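Local coordinates for protein putative acyl-CoA thioester hydrolase (Yersinia pestis KIM10+, PDB 5DM5) that probably hydrolyses acyl-CoA thioesters to free CoA and the carboxylic acid, working as a hexamer of hot-dog-fold subunits, at residues L17-E21 with C86-C90; G62-T66 with A129-A133. All blocks are in the same frame, centred on the assembly; numbering follows the deposited sequence.

Both contacts border the one antiparallel sheet of the hot-dog fold, which runs 21-27, 83-93, 97-106, 118-129, 64-74 and curves around helix 43-60. Contact 1 sets the chain entering strand 21-27 against strand 83-93; contact 2 sets the chain entering strand 64-74 against the chain leaving strand 118-129. Their centres are 22 Å apart and their nearest atoms about 10 Å, without touching. Along the chain the segments alternate, 17-21, 62-66, 86-90, 129-133, so the two contacts interleave. Together they tie both outermost strands within the chain into the sheet. R63 hydrogen-bonds N36 of a third subunit, and E21 makes a long, weak ion pair with R25 of a second.

Contact 1: L17-E21 with C86-C90; sequences LPNGE and CYARC
E21 and A88 form an antiparallel hydrogen-bonded pair where the incoming chain joins the sheet. E21 N donates a hydrogen bond to A88 O at 2.9 Å with an angle of 166° at the hydrogen, and A88 N returns the bond to E21 O at 2.9 Å. E21 O also receives a CA-H contact from Y87 CA at 3.2 Å; A88 O has a second, weak donor in the side-chain amide of Q55. The N19 amide, its CG turned away from the backbone N (chi1 -154°), lies over one face of the R89 guanidinium, the planes only 11° apart and ND2 4.1 Å above the group's centre: a stack. R89 NH1 also forms a long, weak ion pair with E103. The Y87 ring meets P18 CG over one face, 4.4 Å from CZ, while G20 O lies at the ring edge in its plane, 3.8 Å from CD1. The carboxylate of E21 makes a long, weak ion pair with R25 of the second subunit. Strand 83-93 continues the sheet into strand 97-106, where W105 touches P18; the backbones of Y87 and R89 hydrogen-bond to those of E103 and N101. Helix 43-60 meets E21 through E58.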
loop_
_atom_site.group_PDB
_atom_site.type_symbol
_atom_site.label_atom_id
_atom_site.label_comp_id
_atom_site.label_asym_id
_atom_site.label_seq_id
_atom_site.Cartn_x
_atom_site.Cartn_y
_atom_site.Cartn_z
ATOM N N LEU B 17 -12.999 28.346 -8.137
ATOM C CA LEU B 17 -12.262 29.447 -8.758
ATOM C C LEU B 17 -11.572 28.983 -10.039
ATOM O O LEU B 17 -11.703 29.641 -11.060
ATOM C CB LEU B 17 -11.256 30.081 -7.783
ATOM C CG LEU B 17 -11.816 30.851 -6.568
ATOM C CD1 LEU B 17 -13.137 30.302 -6.042
ATOM C CD2 LEU B 17 -10.832 30.926 -5.411
ATOM N N PRO B 18 -10.854 27.843 -10.001
ATOM C CA PRO B 18 -10.224 27.365 -11.232
ATOM C C PRO B 18 -11.238 26.843 -12.229
ATOM O O PRO B 18 -12.393 26.652 -11.876
ATOM C CB PRO B 18 -9.336 26.216 -10.756
ATOM C CG PRO B 18 -9.191 26.401 -9.325
ATOM C CD PRO B 18 -10.472 26.989 -8.865
ATOM N N ASN B 19 -10.787 26.521 -13.431
ATOM C CA ASN B 19 -11.712 26.064 -14.439
ATOM C C ASN B 19 -11.903 24.573 -14.296
ATOM O O ASN B 19 -11.253 23.944 -13.482
ATOM C CB ASN B 19 -11.223 26.405 -15.836
ATOM C CG ASN B 19 -12.358 26.529 -16.820
ATOM O OD1 ASN B 19 -13.407 25.924 -16.650
ATOM N ND2 ASN B 19 -12.157 27.324 -17.854
ATOM N N GLY B 20 -12.774 24.016 -15.127
ATOM C CA GLY B 20 -13.143 22.610 -15.117
ATOM C C GLY B 20 -13.816 22.071 -13.874
ATOM O O GLY B 20 -14.120 22.827 -12.950
ATOM N N GLU B 21 -14.056 20.757 -13.872
ATOM C CA GLU B 21 -14.739 20.065 -12.783
ATOM C C GLU B 21 -13.752 19.395 -11.852
ATOM O O GLU B 21 -12.882 18.676 -12.315
ATOM C CB GLU B 21 -15.674 18.981 -13.337
ATOM C CG GLU B 21 -16.522 18.297 -12.265
ATOM C CD GLU B 21 -17.179 17.003 -12.717
ATOM O OE1 GLU B 21 -16.827 16.483 -13.800
ATOM O OE2 GLU B 21 -18.073 16.522 -11.983
ATOM N N CYS B 86 -7.505 17.894 -8.560
ATOM C CA CYS B 86 -7.625 17.745 -10.026
ATOM C C CYS B 86 -8.886 18.363 -10.584
ATOM O O CYS B 86 -9.972 18.055 -10.141
ATOM C CB CYS B 86 -7.650 16.291 -10.498
ATOM S SG CYS B 86 -6.164 15.335 -10.450
ATOM N N TYR B 87 -8.734 19.228 -11.569
ATOM C CA TYR B 87 -9.862 19.818 -12.266
ATOM C C TYR B 87 -9.770 19.419 -13.738
ATOM O O TYR B 87 -8.823 19.769 -14.422
ATOM C CB TYR B 87 -9.889 21.342 -12.082
ATOM C CG TYR B 87 -10.207 21.774 -10.676
ATOM C CD1 TYR B 87 -11.485 22.193 -10.338
ATOM C CD2 TYR B 87 -9.248 21.736 -9.684
ATOM C CE1 TYR B 87 -11.799 22.578 -9.055
ATOM C CE2 TYR B 87 -9.549 22.118 -8.381
ATOM C CZ TYR B 87 -10.829 22.540 -8.073
ATOM O OH TYR B 87 -11.144 22.921 -6.783
ATOM N N ALA B 88 -10.748 18.690 -14.237
ATOM C CA ALA B 88 -10.683 18.224 -15.606
ATOM C C ALA B 88 -11.681 18.974 -16.461
ATOM O O ALA B 88 -12.765 19.303 -16.002
ATOM C CB ALA B 88 -10.934 16.753 -15.671
ATOM N N ARG B 89 -11.294 19.298 -17.688
ATOM C CA ARG B 89 -12.204 19.944 -18.617
ATOM C C ARG B 89 -12.174 19.264 -19.940
ATOM O O ARG B 89 -11.143 19.302 -20.589
ATOM C CB ARG B 89 -11.785 21.370 -18.903
ATOM C CG ARG B 89 -11.401 22.167 -17.753
ATOM C CD ARG B 89 -10.485 23.245 -18.204
ATOM N NE ARG B 89 -10.835 23.727 -19.530
ATOM C CZ ARG B 89 -10.082 24.576 -20.211
ATOM N NH1 ARG B 89 -8.974 25.058 -19.665
ATOM N NH2 ARG B 89 -10.444 24.964 -21.419
ATOM N N CYS B 90 -13.283 18.705 -20.398
ATOM C CA CYS B 90 -13.281 18.164 -21.753
ATOM C C CYS B 90 -13.215 19.335 -22.722
ATOM O O CYS B 90 -13.690 20.428 -22.412
ATOM C CB CYS B 90 -14.509 17.304 -22.046
ATOM S SG CYS B 90 -14.492 16.613 -23.727
#

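Contact 2: G62-T66 with A129-A133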
loop_
_atom_site.group_PDB
_atom_site.type_symbol
_atom_site.label_atom_id
_atom_site.label_comp_id
_atom_site.label_asym_id
_atom_site.label_seq_id
_atom_site.Cartn_x
_atom_site.Cartn_y
_atom_site.Cartn_z
ATOM N N GLY B 62 -19.225 4.631 -20.390
ATOM C CA GLY B 62 -18.608 3.332 -20.519
ATOM C C GLY B 62 -17.115 3.425 -20.401
ATOM O O GLY B 62 -16.575 4.441 -19.997
ATOM N N ARG B 63 -16.448 2.382 -20.860
ATOM C CA ARG B 63 -15.008 2.264 -20.696
ATOM C C ARG B 63 -14.213 3.179 -21.603
ATOM O O ARG B 63 -14.566 3.398 -22.752
ATOM C CB ARG B 63 -14.582 0.794 -20.903
ATOM C CG ARG B 63 -15.118 -0.170 -19.815
ATOM C CD ARG B 63 -14.885 -1.678 -20.100
ATOM N NE ARG B 63 -15.136 -2.524 -18.917
ATOM C CZ ARG B 63 -16.329 -2.863 -18.428
ATOM N NH1 ARG B 63 -17.443 -2.417 -18.990
ATOM N NH2 ARG B 63 -16.410 -3.635 -17.350
ATOM N N VAL B 64 -13.146 3.735 -21.036
ATOM C CA VAL B 64 -12.209 4.578 -21.752
ATOM C C VAL B 64 -10.795 4.101 -21.451
ATOM O O VAL B 64 -10.578 3.317 -20.530
ATOM C CB VAL B 64 -12.326 6.059 -21.362
ATOM C CG1 VAL B 64 -13.736 6.557 -21.570
ATOM C CG2 VAL B 64 -11.921 6.260 -19.925
ATOM N N VAL B 65 -9.833 4.598 -22.212
ATOM C CA VAL B 65 -8.437 4.238 -22.045
ATOM C C VAL B 65 -7.568 5.478 -22.316
ATOM O O VAL B 65 -7.830 6.215 -23.265
ATOM C CB VAL B 65 -8.061 3.068 -22.984
ATOM C CG1 VAL B 65 -6.569 2.873 -23.038
ATOM C CG2 VAL B 65 -8.737 1.768 -22.541
ATOM N N THR B 66 -6.569 5.749 -21.480
ATOM C CA THR B 66 -5.701 6.886 -21.764
ATOM C C THR B 66 -4.922 6.504 -22.997
ATOM O O THR B 66 -4.427 5.386 -23.055
ATOM C CB THR B 66 -4.694 7.218 -20.633
ATOM O OG1 THR B 66 -5.314 7.112 -19.347
ATOM C CG2 THR B 66 -4.116 8.629 -20.831
ATOM N N ALA B 129 -13.151 6.078 -25.755
ATOM C CA ALA B 129 -14.205 5.136 -25.394
ATOM C C ALA B 129 -14.040 3.846 -26.186
ATOM O O ALA B 129 -14.096 3.835 -27.416
ATOM C CB ALA B 129 -15.554 5.727 -25.629
ATOM N N VAL B 130 -13.845 2.762 -25.446
ATOM C CA VAL B 130 -13.625 1.441 -25.994
ATOM C C VAL B 130 -14.604 0.462 -25.403
ATOM O O VAL B 130 -15.259 0.750 -24.409
ATOM C CB VAL B 130 -12.185 0.898 -25.738
ATOM C CG1 VAL B 130 -11.126 1.840 -26.292
ATOM C CG2 VAL B 130 -11.959 0.626 -24.251
ATOM N N ASP B 131 -14.734 -0.678 -26.060
ATOM C CA ASP B 131 -15.511 -1.788 -25.541
ATOM C C ASP B 131 -14.710 -2.722 -24.612
ATOM O O ASP B 131 -13.556 -2.443 -24.271
ATOM C CB ASP B 131 -16.047 -2.590 -26.716
ATOM C CG ASP B 131 -14.965 -2.906 -27.739
ATOM O OD1 ASP B 131 -13.810 -3.158 -27.341
ATOM O OD2 ASP B 131 -15.267 -2.890 -28.946
ATOM N N ASP B 132 -15.332 -3.834 -24.216
ATOM C CA ASP B 132 -14.680 -4.858 -23.392
ATOM C C ASP B 132 -13.598 -5.599 -24.131
ATOM O O ASP B 132 -12.791 -6.302 -23.534
ATOM C CB ASP B 132 -15.684 -5.849 -22.834
ATOM C CG ASP B 132 -16.610 -5.212 -21.848
ATOM O OD1 ASP B 132 -16.479 -3.989 -21.645
ATOM O OD2 ASP B 132 -17.409 -5.935 -21.221
ATOM N N ALA B 133 -13.626 -5.495 -25.445
ATOM C CA ALA B 133 -12.590 -6.092 -26.254
ATOM C C ALA B 133 -11.636 -4.974 -26.648
ATOM O O ALA B 133 -11.022 -5.009 -27.712
ATOM C CB ALA B 133 -13.170 -6.777 -27.474
#
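The contact lies at the end of the hot-dog sheet where the chain entering strand 64-74 passes the chain leaving strand 118-129. One backbone bond joins the two segments: V130 N donates to R63 O at 2.9 Å. The same carbonyl oxygen takes a CA-H contact from A129 CA at 3.2 Å and a weak hydrogen bond from the side chain of R137, whose NE also bonds V130 O. R137 thus bridges the carbonyls of both segments, two acceptors that approach each other to 3.2 Å (R63 O to V130 O). Beyond this, V65 CG2 meets V130 CG2 at 3.8 Å, the two side chains crossing at about a right angle, and V64 CG1 rests 4.1 Å from A129 CA. Helix 43-60 lies against V64 and A129 through A56 and A60. The R63 chain, extended from CG to NE, carries its guanidinium to D132. The carboxylate sits over one face of that group, offset toward its rim, with the planes 73° apart; D132 OD1 is 3.2 Å from R63 NH1, a salt bridge in which no N-H points at the oxygen. R63 NE is instead hydrogen-bonded to N36 of the third subunit. At least part of the arginine's directed bonding therefore goes to the subunit interface, while its salt bridge with D132, the carboxylate lying over the guanidinium face, rests on charge alone.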